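Local coordinates for quinone oxidoreductase 1 (Escherichia coli, PDB 1QOR), which catalyses the NADPH-dependent one-electron reduction of quinones to 1,4-benzosemiquinones, as a homodimeric member of the zinc-containing alcohol dehydrogenase family, at residues L61-V69 against F115-K124; L126-T135 against T262-I270. All coordinates share one frame; numbering follows the deposited sequence.

In the fold
Interactions 1 and 2 use successive parts of one element, helix 115-135, and both are buried. In interaction 1 the first half of the helix lies against the GroES-like catalytic domain, on strand 65-72; in interaction 2 the second half meets residues 262-270, which follow the last strand of the Rossmann sheet. The first contact centres on a buried carboxylate that binds the helix backbone at its kink, with alanines and a phenylalanine beyond. The second is aromatic, built on stacked tyrosines, and holds the NADPH carboxamide. Only interaction 2 reaches the second subunit. The two contacts meet where Leu123 packs on Leu266.

Interaction 1. Residues L61-V69 against F115-K124; sequences LGTEAAGIV and FEQAAASFLK
Glu64 sends its carboxylate into the kink of helix 115-135, where OE2 accepts a nearly straight hydrogen bond from Leu123 N (2.8 Å, 173°). The contact seats this helix on strand 65-72 of the GroES-like domain, the fold of the catalytic domain in alcohol dehydrogenases. The amide comes from above the carboxylate plane, 61° out of it. With CG anti to the backbone N (chi1 -172°) and the chain extended beyond, the carboxylate reaches from residues 61-69 to the helix backbone. A water donates to Glu64 OE2 at 2.7 Å and accepts from Lys124 N and NZ, while OE1 makes a long salt bridge to Lys124 NZ (3.7 Å). Asn41 holds both charged ends, its ND2 bonding Glu64 OE1 and its OD1 taking Lys124 NZ. An alanine here, in place of Glu64, is likely to leave Leu123 N without its acceptor at the kink and Lys124 without its nearby countercharge. Thr63 OG1, bonded to Ala88 O, rests against Leu123 CD1. Farther along the strand the packing is apolar: Ala66 CB sits 3.9 Å from Ala118 CB and also touches Phe115 CD1. Arg84 makes a cation-pi contact with Phe115. The Ile68 and Phe115 side chains cross at about a right angle, with Ile68 CD1 3.6 Å from Phe115 CE2. Gly67 CA makes a CH-pi contact over one ring face, 4.0 Å from the Phe115 centroid.

Interaction 2. Residues L126-T135 against T262-I270; sequences LTVYYLLRKT and TRPSLQGYI. With NDP (NADPH dihydro-nicotinamide-adenine-dinucleotide phosphate), chain D; SO4 (sulfate ion), chain C.
Tyr130 and Tyr269 form an offset stack, centroids 4.3 Å apart and planes 13° from parallel, joining helix 115-135 to the short, weakly bonded helix 266-269 after strand 260-262 of the Rossmann sheet. This is the tight part of the contact. CD1 of Tyr130 lies over the centre of the Tyr269 ring, and Tyr269 CB makes a CH-pi contact with the Tyr130 face. The opposite Tyr130 face carries Leu131 CG and Thr127 O near its rim. CG of Tyr130 stands between the backbone N and the carbonyl carbon (chi1 84°), a torsion that turns the ring toward residues 264-269 with OH at the carboxamide. There Tyr130 OH donates to NADPH O7N at 2.6 Å, in the ring plane. The carboxamide N7N donates in turn to Pro264 O (2.9 Å), which also accepts from Arg263 NH1, so both ends of the amide are held and its rotation is probably fixed. Arg263 binds a sulfate, probably from the crystallisation liquor, NH1 to O3 and NH2 to O1. Leu266 CD2 packs 4.0 Å from Tyr130 CE2. The other end is looser: at the exposed Lys134, CB touches Tyr269 CE2, but the chain beyond leads away. Thr262 OG1 bonds Leu259 O of the second subunit, whose strand pairs antiparallel with this one and continues the sheet. Against the nicotinamide, Thr127 OG1, bonded to Leu123 O, approaches NADPH C4N to 3.2 Å.

Interaction 1. Residues L61-V69 against F115-K124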
loop_
_atom_site.group_PDB
_atom_site.type_symbol
_atom_site.label_atom_id
_atom_site.label_comp_id
_atom_site.label_asym_id
_atom_site.label_seq_id
_atom_site.Cartn_x
_atom_site.Cartn_y
_atom_site.Cartn_z
ATOM N N LEU A 61 -14.504 10.300 -26.386
ATOM C CA LEU A 61 -13.562 10.605 -25.308
ATOM C C LEU A 61 -14.194 11.516 -24.236
ATOM O O LEU A 61 -15.212 12.168 -24.481
ATOM C CB LEU A 61 -12.378 11.357 -25.911
ATOM C CG LEU A 61 -10.950 10.826 -25.876
ATOM C CD1 LEU A 61 -9.978 11.977 -25.895
ATOM C CD2 LEU A 61 -10.742 9.975 -24.654
ATOM N N GLY A 62 -13.566 11.581 -23.060
ATOM C CA GLY A 62 -14.049 12.463 -22.012
ATOM C C GLY A 62 -15.223 11.947 -21.228
ATOM O O GLY A 62 -16.104 11.290 -21.788
ATOM N N THR A 63 -15.188 12.135 -19.912
ATOM C CA THR A 63 -16.277 11.716 -19.049
ATOM C C THR A 63 -16.781 12.890 -18.206
ATOM O O THR A 63 -17.604 12.667 -17.308
ATOM C CB THR A 63 -15.847 10.636 -18.052
ATOM O OG1 THR A 63 -14.848 11.175 -17.173
ATOM C CG2 THR A 63 -15.306 9.436 -18.781
ATOM N N GLU A 64 -16.314 14.116 -18.496
ATOM C CA GLU A 64 -16.706 15.301 -17.700
ATOM C C GLU A 64 -17.280 16.463 -18.495
ATOM O O GLU A 64 -16.680 16.910 -19.462
ATOM C CB GLU A 64 -15.499 15.844 -16.928
ATOM C CG GLU A 64 -15.854 16.944 -15.935
ATOM C CD GLU A 64 -14.625 17.642 -15.319
ATOM O OE1 GLU A 64 -13.506 17.583 -15.878
ATOM O OE2 GLU A 64 -14.781 18.253 -14.245
ATOM N N ALA A 65 -18.427 16.986 -18.075
ATOM C CA ALA A 65 -18.992 18.111 -18.770
ATOM C C ALA A 65 -20.122 18.649 -17.924
ATOM O O ALA A 65 -20.576 17.986 -16.970
ATOM C CB ALA A 65 -19.476 17.710 -20.157
ATOM N N ALA A 66 -20.541 19.874 -18.251
ATOM C CA ALA A 66 -21.628 20.565 -17.531
ATOM C C ALA A 66 -22.549 21.147 -18.583
ATOM O O ALA A 66 -22.080 21.531 -19.676
ATOM C CB ALA A 66 -21.038 21.712 -16.632
ATOM N N GLY A 67 -23.845 21.199 -18.292
ATOM C CA GLY A 67 -24.764 21.770 -19.263
ATOM C C GLY A 67 -26.207 21.716 -18.831
ATOM O O GLY A 67 -26.507 21.533 -17.644
ATOM N N ILE A 68 -27.113 21.797 -19.807
ATOM C CA ILE A 68 -28.547 21.760 -19.515
ATOM C C ILE A 68 -29.203 20.480 -19.973
ATOM O O ILE A 68 -28.986 20.007 -21.089
ATOM C CB ILE A 68 -29.304 22.988 -20.111
ATOM C CG1 ILE A 68 -28.830 24.272 -19.434
ATOM C CG2 ILE A 68 -30.797 22.913 -19.787
ATOM C CD1 ILE A 68 -28.055 25.117 -20.358
ATOM N N VAL A 69 -29.991 19.900 -19.088
ATOM C CA VAL A 69 -30.675 18.672 -19.414
ATOM C C VAL A 69 -31.745 18.936 -20.476
ATOM O O VAL A 69 -32.677 19.717 -20.254
ATOM C CB VAL A 69 -31.288 18.090 -18.168
ATOM C CG1 VAL A 69 -32.142 16.894 -18.494
ATOM C CG2 VAL A 69 -30.192 17.696 -17.236
ATOM N N PHE A 115 -21.129 27.092 -15.754
ATOM C CA PHE A 115 -20.820 25.852 -16.467
ATOM C C PHE A 115 -19.340 25.711 -16.659
ATOM O O PHE A 115 -18.829 24.604 -16.534
ATOM C CB PHE A 115 -21.541 25.758 -17.824
ATOM C CG PHE A 115 -23.015 25.559 -17.699
ATOM C CD1 PHE A 115 -23.517 24.578 -16.881
ATOM C CD2 PHE A 115 -23.897 26.349 -18.413
ATOM C CE1 PHE A 115 -24.902 24.378 -16.771
ATOM C CE2 PHE A 115 -25.266 26.159 -18.314
ATOM C CZ PHE A 115 -25.770 25.176 -17.492
ATOM N N GLU A 116 -18.652 26.826 -16.932
ATOM C CA GLU A 116 -17.205 26.807 -17.131
ATOM C C GLU A 116 -16.465 26.505 -15.824
ATOM O O GLU A 116 -15.388 25.894 -15.847
ATOM C CB GLU A 116 -16.726 28.143 -17.672
ATOM C CG GLU A 116 -17.303 28.512 -19.028
ATOM C CD GLU A 116 -16.450 29.541 -19.781
ATOM O OE1 GLU A 116 -15.589 30.204 -19.152
ATOM O OE2 GLU A 116 -16.632 29.673 -21.018
ATOM N N GLN A 117 -17.031 26.939 -14.690
ATOM C CA GLN A 117 -16.407 26.694 -13.389
ATOM C C GLN A 117 -16.581 25.251 -13.011
ATOM O O GLN A 117 -15.692 24.646 -12.409
ATOM C CB GLN A 117 -17.040 27.522 -12.276
ATOM C CG GLN A 117 -16.669 28.970 -12.283
ATOM C CD GLN A 117 -17.440 29.734 -11.218
ATOM O OE1 GLN A 117 -18.676 29.638 -11.124
ATOM N NE2 GLN A 117 -16.712 30.453 -10.371
ATOM N N ALA A 118 -17.758 24.729 -13.330
ATOM C CA ALA A 118 -18.112 23.356 -13.025
ATOM C C ALA A 118 -17.253 22.359 -13.817
ATOM O O ALA A 118 -16.658 21.451 -13.229
ATOM C CB ALA A 118 -19.590 23.144 -13.284
ATOM N N ALA A 119 -17.116 22.572 -15.122
ATOM C CA ALA A 119 -16.319 21.685 -15.966
ATOM C C ALA A 119 -14.807 21.853 -15.723
ATOM O O ALA A 119 -13.982 21.052 -16.222
ATOM C CB ALA A 119 -16.643 21.929 -17.453
ATOM N N ALA A 120 -14.417 22.928 -15.036
ATOM C CA ALA A 120 -13.004 23.138 -14.766
ATOM C C ALA A 120 -12.603 22.406 -13.457
ATOM O O ALA A 120 -11.413 22.117 -13.199
ATOM C CB ALA A 120 -12.725 24.662 -14.607
ATOM N N SER A 121 -13.595 22.023 -12.667
ATOM C CA SER A 121 -13.266 21.518 -11.359
ATOM C C SER A 121 -14.023 20.352 -10.799
ATOM O O SER A 121 -13.723 19.944 -9.668
ATOM C CB SER A 121 -13.518 22.678 -10.397
ATOM O OG SER A 121 -14.919 22.978 -10.421
ATOM N N PHE A 122 -15.023 19.841 -11.506
ATOM C CA PHE A 122 -15.802 18.736 -10.931
ATOM C C PHE A 122 -15.022 17.402 -10.740
ATOM O O PHE A 122 -14.896 16.901 -9.624
ATOM C CB PHE A 122 -17.124 18.538 -11.692
ATOM C CG PHE A 122 -18.165 17.769 -10.903
ATOM C CD1 PHE A 122 -18.604 18.237 -9.661
ATOM C CD2 PHE A 122 -18.678 16.564 -11.387
ATOM C CE1 PHE A 122 -19.540 17.511 -8.911
ATOM C CE2 PHE A 122 -19.614 15.835 -10.644
ATOM C CZ PHE A 122 -20.045 16.309 -9.410
ATOM N N LEU A 123 -14.481 16.844 -11.817
ATOM C CA LEU A 123 -13.708 15.606 -11.718
ATOM C C LEU A 123 -12.468 15.830 -10.835
ATOM O O LEU A 123 -12.202 15.069 -9.929
ATOM C CB LEU A 123 -13.262 15.132 -13.119
ATOM C CG LEU A 123 -12.726 13.690 -13.216
ATOM C CD1 LEU A 123 -12.957 13.087 -14.626
ATOM C CD2 LEU A 123 -11.252 13.684 -12.883
ATOM N N LYS A 124 -11.711 16.894 -11.104
ATOM C CA LYS A 124 -10.513 17.173 -10.333
ATOM C C LYS A 124 -10.815 17.509 -8.845
ATOM O O LYS A 124 -10.058 17.100 -7.935
ATOM C CB LYS A 124 -9.745 18.301 -11.008
ATOM C CG LYS A 124 -9.218 17.973 -12.405
ATOM C CD LYS A 124 -8.822 19.277 -13.157
ATOM C CE LYS A 124 -8.736 19.106 -14.695
ATOM N NZ LYS A 124 -10.058 18.829 -15.434
HETATM O O HOH W 1 -12.365 19.069 -13.320
#

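Interaction 2. Residues L126-T135 against T262-I270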
loop_
_atom_site.group_PDB
_atom_site.type_symbol
_atom_site.label_atom_id
_atom_site.label_comp_id
_atom_site.label_asym_id
_atom_site.label_seq_id
_atom_site.Cartn_x
_atom_site.Cartn_y
_atom_site.Cartn_z
ATOM N N LEU A 126 -13.453 16.439 -7.031
ATOM C CA LEU A 126 -13.893 15.198 -6.363
ATOM C C LEU A 126 -12.630 14.373 -6.045
ATOM O O LEU A 126 -12.547 13.677 -5.002
ATOM C CB LEU A 126 -14.827 14.421 -7.293
ATOM C CG LEU A 126 -16.202 15.064 -7.583
ATOM C CD1 LEU A 126 -16.945 14.150 -8.510
ATOM C CD2 LEU A 126 -17.044 15.217 -6.325
ATOM N N THR A 127 -11.654 14.423 -6.951
ATOM C CA THR A 127 -10.394 13.738 -6.722
ATOM C C THR A 127 -9.666 14.353 -5.502
ATOM O O THR A 127 -9.241 13.645 -4.582
ATOM C CB THR A 127 -9.496 13.886 -7.928
ATOM O OG1 THR A 127 -10.189 13.369 -9.060
ATOM C CG2 THR A 127 -8.201 13.115 -7.741
ATOM N N VAL A 128 -9.595 15.685 -5.449
ATOM C CA VAL A 128 -8.901 16.310 -4.328
ATOM C C VAL A 128 -9.634 15.980 -3.044
ATOM O O VAL A 128 -9.016 15.685 -2.020
ATOM C CB VAL A 128 -8.722 17.838 -4.524
ATOM C CG1 VAL A 128 -8.342 18.511 -3.206
ATOM C CG2 VAL A 128 -7.662 18.083 -5.580
ATOM N N TYR A 129 -10.955 15.968 -3.107
ATOM C CA TYR A 129 -11.710 15.656 -1.920
ATOM C C TYR A 129 -11.406 14.244 -1.378
ATOM O O TYR A 129 -11.107 14.099 -0.175
ATOM C CB TYR A 129 -13.215 15.820 -2.182
ATOM C CG TYR A 129 -14.091 15.327 -1.045
ATOM C CD1 TYR A 129 -14.265 16.084 0.110
ATOM C CD2 TYR A 129 -14.745 14.086 -1.129
ATOM C CE1 TYR A 129 -15.055 15.649 1.130
ATOM C CE2 TYR A 129 -15.557 13.628 -0.100
ATOM C CZ TYR A 129 -15.707 14.426 1.010
ATOM O OH TYR A 129 -16.603 14.053 1.968
ATOM N N TYR A 130 -11.504 13.192 -2.203
ATOM C CA TYR A 130 -11.264 11.863 -1.613
ATOM C C TYR A 130 -9.794 11.692 -1.231
ATOM O O TYR A 130 -9.472 11.098 -0.203
ATOM C CB TYR A 130 -11.794 10.694 -2.480
ATOM C CG TYR A 130 -10.854 10.225 -3.574
ATOM C CD1 TYR A 130 -9.711 9.478 -3.285
ATOM C CD2 TYR A 130 -11.132 10.502 -4.911
ATOM C CE1 TYR A 130 -8.864 9.015 -4.339
ATOM C CE2 TYR A 130 -10.306 10.058 -5.938
ATOM C CZ TYR A 130 -9.176 9.313 -5.661
ATOM O OH TYR A 130 -8.379 8.874 -6.732
ATOM N N LEU A 131 -8.897 12.231 -2.036
ATOM C CA LEU A 131 -7.483 12.154 -1.702
ATOM C C LEU A 131 -7.096 12.729 -0.315
ATOM O O LEU A 131 -6.421 12.065 0.456
ATOM C CB LEU A 131 -6.674 12.876 -2.764
ATOM C CG LEU A 131 -6.452 12.184 -4.105
ATOM C CD1 LEU A 131 -5.610 13.098 -4.991
ATOM C CD2 LEU A 131 -5.753 10.851 -3.894
ATOM N N LEU A 132 -7.576 13.929 0.021
ATOM C CA LEU A 132 -7.220 14.624 1.275
ATOM C C LEU A 132 -8.097 14.322 2.477
ATOM O O LEU A 132 -7.744 14.660 3.635
ATOM C CB LEU A 132 -7.242 16.137 1.041
ATOM C CG LEU A 132 -6.358 16.682 -0.087
ATOM C CD1 LEU A 132 -6.310 18.205 -0.038
ATOM C CD2 LEU A 132 -4.967 16.153 0.071
ATOM N N ARG A 133 -9.272 13.760 2.196
ATOM C CA ARG A 133 -10.214 13.445 3.236
ATOM C C ARG A 133 -10.475 11.951 3.415
ATOM O O ARG A 133 -10.818 11.545 4.504
ATOM C CB ARG A 133 -11.538 14.161 2.959
ATOM C CG ARG A 133 -11.404 15.667 2.519
ATOM C CD ARG A 133 -11.320 16.585 3.722
ATOM N NE ARG A 133 -10.031 16.431 4.355
ATOM C CZ ARG A 133 -9.790 16.447 5.668
ATOM N NH1 ARG A 133 -10.777 16.639 6.551
ATOM N NH2 ARG A 133 -8.556 16.162 6.078
ATOM N N LYS A 134 -10.283 11.123 2.394
ATOM C CA LYS A 134 -10.589 9.698 2.538
ATOM C C LYS A 134 -9.396 8.761 2.444
ATOM O O LYS A 134 -9.231 7.881 3.276
ATOM C CB LYS A 134 -11.605 9.254 1.478
ATOM C CG LYS A 134 -12.863 10.089 1.355
ATOM C CD LYS A 134 -13.624 10.130 2.642
ATOM C CE LYS A 134 -15.110 10.459 2.385
ATOM N NZ LYS A 134 -15.787 10.930 3.646
ATOM N N THR A 135 -8.603 8.892 1.395
ATOM C CA THR A 135 -7.445 8.015 1.213
ATOM C C THR A 135 -6.507 8.105 2.422
ATOM O O THR A 135 -5.920 7.109 2.884
ATOM C CB THR A 135 -6.722 8.383 -0.075
ATOM O OG1 THR A 135 -7.643 8.269 -1.165
ATOM C CG2 THR A 135 -5.489 7.510 -0.289
ATOM N N THR A 262 -0.806 2.827 -2.358
ATOM C CA THR A 262 -2.145 2.582 -2.851
ATOM C C THR A 262 -2.192 3.283 -4.176
ATOM O O THR A 262 -1.397 4.199 -4.408
ATOM C CB THR A 262 -3.239 3.121 -1.914
ATOM O OG1 THR A 262 -4.536 2.805 -2.458
ATOM C CG2 THR A 262 -3.109 4.658 -1.725
ATOM N N ARG A 263 -2.969 2.725 -5.110
ATOM C CA ARG A 263 -3.106 3.317 -6.439
ATOM C C ARG A 263 -4.619 3.465 -6.638
ATOM O O ARG A 263 -5.274 2.586 -7.186
ATOM C CB ARG A 263 -2.476 2.420 -7.496
ATOM C CG ARG A 263 -2.019 3.173 -8.740
ATOM C CD ARG A 263 -3.134 4.076 -9.348
ATOM N NE ARG A 263 -2.655 4.831 -10.510
ATOM C CZ ARG A 263 -3.383 5.723 -11.177
ATOM N NH1 ARG A 263 -4.632 5.999 -10.801
ATOM N NH2 ARG A 263 -2.874 6.301 -12.256
ATOM N N PRO A 264 -5.187 4.597 -6.187
ATOM C CA PRO A 264 -6.628 4.863 -6.290
ATOM C C PRO A 264 -7.125 5.498 -7.597
ATOM O O PRO A 264 -6.352 6.040 -8.401
ATOM C CB PRO A 264 -6.861 5.810 -5.108
ATOM C CG PRO A 264 -5.641 6.702 -5.209
ATOM C CD PRO A 264 -4.493 5.737 -5.534
ATOM N N SER A 265 -8.438 5.411 -7.785
ATOM C CA SER A 265 -9.099 6.007 -8.929
ATOM C C SER A 265 -10.416 6.535 -8.363
ATOM O O SER A 265 -10.835 6.156 -7.261
ATOM C CB SER A 265 -9.327 4.990 -10.062
ATOM O OG SER A 265 -10.382 4.115 -9.725
ATOM N N LEU A 266 -11.026 7.462 -9.090
ATOM C CA LEU A 266 -12.300 8.049 -8.701
ATOM C C LEU A 266 -13.384 6.987 -8.516
ATOM O O LEU A 266 -14.224 7.105 -7.589
ATOM C CB LEU A 266 -12.763 9.025 -9.781
ATOM C CG LEU A 266 -13.111 10.450 -9.363
ATOM C CD1 LEU A 266 -14.125 11.002 -10.344
ATOM C CD2 LEU A 266 -13.683 10.497 -7.979
ATOM N N GLN A 267 -13.403 5.988 -9.409
ATOM C CA GLN A 267 -14.390 4.914 -9.332
ATOM C C GLN A 267 -14.289 4.139 -8.030
ATOM O O GLN A 267 -15.287 3.585 -7.585
ATOM C CB GLN A 267 -14.219 3.897 -10.443
ATOM C CG GLN A 267 -14.082 4.466 -11.791
ATOM C CD GLN A 267 -12.653 4.849 -12.078
ATOM O OE1 GLN A 267 -12.326 6.058 -12.192
ATOM N NE2 GLN A 267 -11.770 3.833 -12.190
ATOM N N GLY A 268 -13.088 4.012 -7.464
ATOM C CA GLY A 268 -12.958 3.283 -6.220
ATOM C C GLY A 268 -13.511 4.015 -5.001
ATOM O O GLY A 268 -13.738 3.392 -3.954
ATOM N N TYR A 269 -13.754 5.320 -5.125
ATOM C CA TYR A 269 -14.206 6.133 -3.992
ATOM C C TYR A 269 -15.581 6.793 -4.121
ATOM O O TYR A 269 -16.268 6.979 -3.116
ATOM C CB TYR A 269 -13.162 7.214 -3.695
ATOM C CG TYR A 269 -11.935 6.720 -2.949
ATOM C CD1 TYR A 269 -10.868 6.074 -3.625
ATOM C CD2 TYR A 269 -11.841 6.892 -1.578
ATOM C CE1 TYR A 269 -9.753 5.615 -2.929
ATOM C CE2 TYR A 269 -10.722 6.439 -0.866
ATOM C CZ TYR A 269 -9.700 5.805 -1.537
ATOM O OH TYR A 269 -8.680 5.326 -0.778
ATOM N N ILE A 270 -15.941 7.220 -5.328
ATOM C CA ILE A 270 -17.240 7.847 -5.579
ATOM C C ILE A 270 -18.044 6.789 -6.374
ATOM O O ILE A 270 -18.003 6.732 -7.595
ATOM C CB ILE A 270 -17.082 9.173 -6.399
ATOM C CG1 ILE A 270 -16.126 10.154 -5.679
ATOM C CG2 ILE A 270 -18.473 9.823 -6.614
ATOM C CD1 ILE A 270 -16.488 10.490 -4.279
HETATM P PA NDP D . -2.287 18.467 -15.067
HETATM O O1A NDP D . -3.033 19.674 -15.507
HETATM O O2A NDP D . -1.808 18.403 -13.661
HETATM O O5B NDP D . -1.137 18.140 -16.053
HETATM C C5B NDP D . -0.126 17.207 -15.774
HETATM C C4B NDP D . 1.042 17.928 -15.173
HETATM O O4B NDP D . 1.842 16.851 -14.703
HETATM C C3B NDP D . 1.949 18.720 -16.125
HETATM O O3B NDP D . 1.408 20.054 -16.316
HETATM C C2B NDP D . 3.319 18.559 -15.483
HETATM O O2B NDP D . 3.533 19.664 -14.614
HETATM C C1B NDP D . 3.224 17.178 -14.698
HETATM N N9A NDP D . 4.164 16.289 -15.398
HETATM C C8A NDP D . 5.297 15.767 -14.927
HETATM N N7A NDP D . 5.898 15.048 -15.884
HETATM C C5A NDP D . 5.105 15.153 -16.927
HETATM C C6A NDP D . 5.345 14.588 -18.173
HETATM N N6A NDP D . 6.421 13.859 -18.443
HETATM N N1A NDP D . 4.422 14.834 -19.104
HETATM C C2A NDP D . 3.311 15.585 -18.868
HETATM N N3A NDP D . 3.095 16.127 -17.666
HETATM C C4A NDP D . 4.007 15.921 -16.673
HETATM O O3 NDP D . -3.367 17.312 -15.239
HETATM P PN NDP D . -4.705 16.895 -14.511
HETATM O O1N NDP D . -5.072 17.847 -13.401
HETATM O O2N NDP D . -5.738 16.563 -15.564
HETATM O O5D NDP D . -4.193 15.473 -13.855
HETATM C C5D NDP D . -3.086 15.336 -12.975
HETATM C C4D NDP D . -2.764 13.898 -12.737
HETATM O O4D NDP D . -3.784 13.283 -11.919
HETATM C C3D NDP D . -2.676 13.072 -14.015
HETATM O O3D NDP D . -1.579 12.157 -13.932
HETATM C C2D NDP D . -4.035 12.338 -14.004
HETATM O O2D NDP D . -3.998 11.162 -14.772
HETATM C C1D NDP D . -4.243 12.021 -12.551
HETATM N N1N NDP D . -5.612 11.912 -11.977
HETATM C C2N NDP D . -5.925 10.839 -11.181
HETATM C C3N NDP D . -7.200 10.764 -10.648
HETATM C C7N NDP D . -7.590 9.614 -9.728
HETATM O O7N NDP D . -8.702 9.562 -9.215
HETATM N N7N NDP D . -6.646 8.717 -9.538
HETATM C C4N NDP D . -8.151 11.741 -10.892
HETATM C C5N NDP D . -7.812 12.831 -11.704
HETATM C C6N NDP D . -6.540 12.898 -12.246
HETATM P P2B NDP D . 5.070 20.212 -14.286
HETATM O O1X NDP D . 4.889 21.161 -13.166
HETATM O O2X NDP D . 5.844 19.021 -13.911
HETATM O O3X NDP D . 5.498 20.812 -15.563
HETATM S S SO4 C . -5.936 8.352 -13.660
HETATM O O1 SO4 C . -4.825 7.860 -14.283
HETATM O O2 SO4 C . -6.273 9.677 -14.211
HETATM O O3 SO4 C . -5.852 8.141 -12.265
HETATM O O4 SO4 C . -7.099 7.680 -13.781
#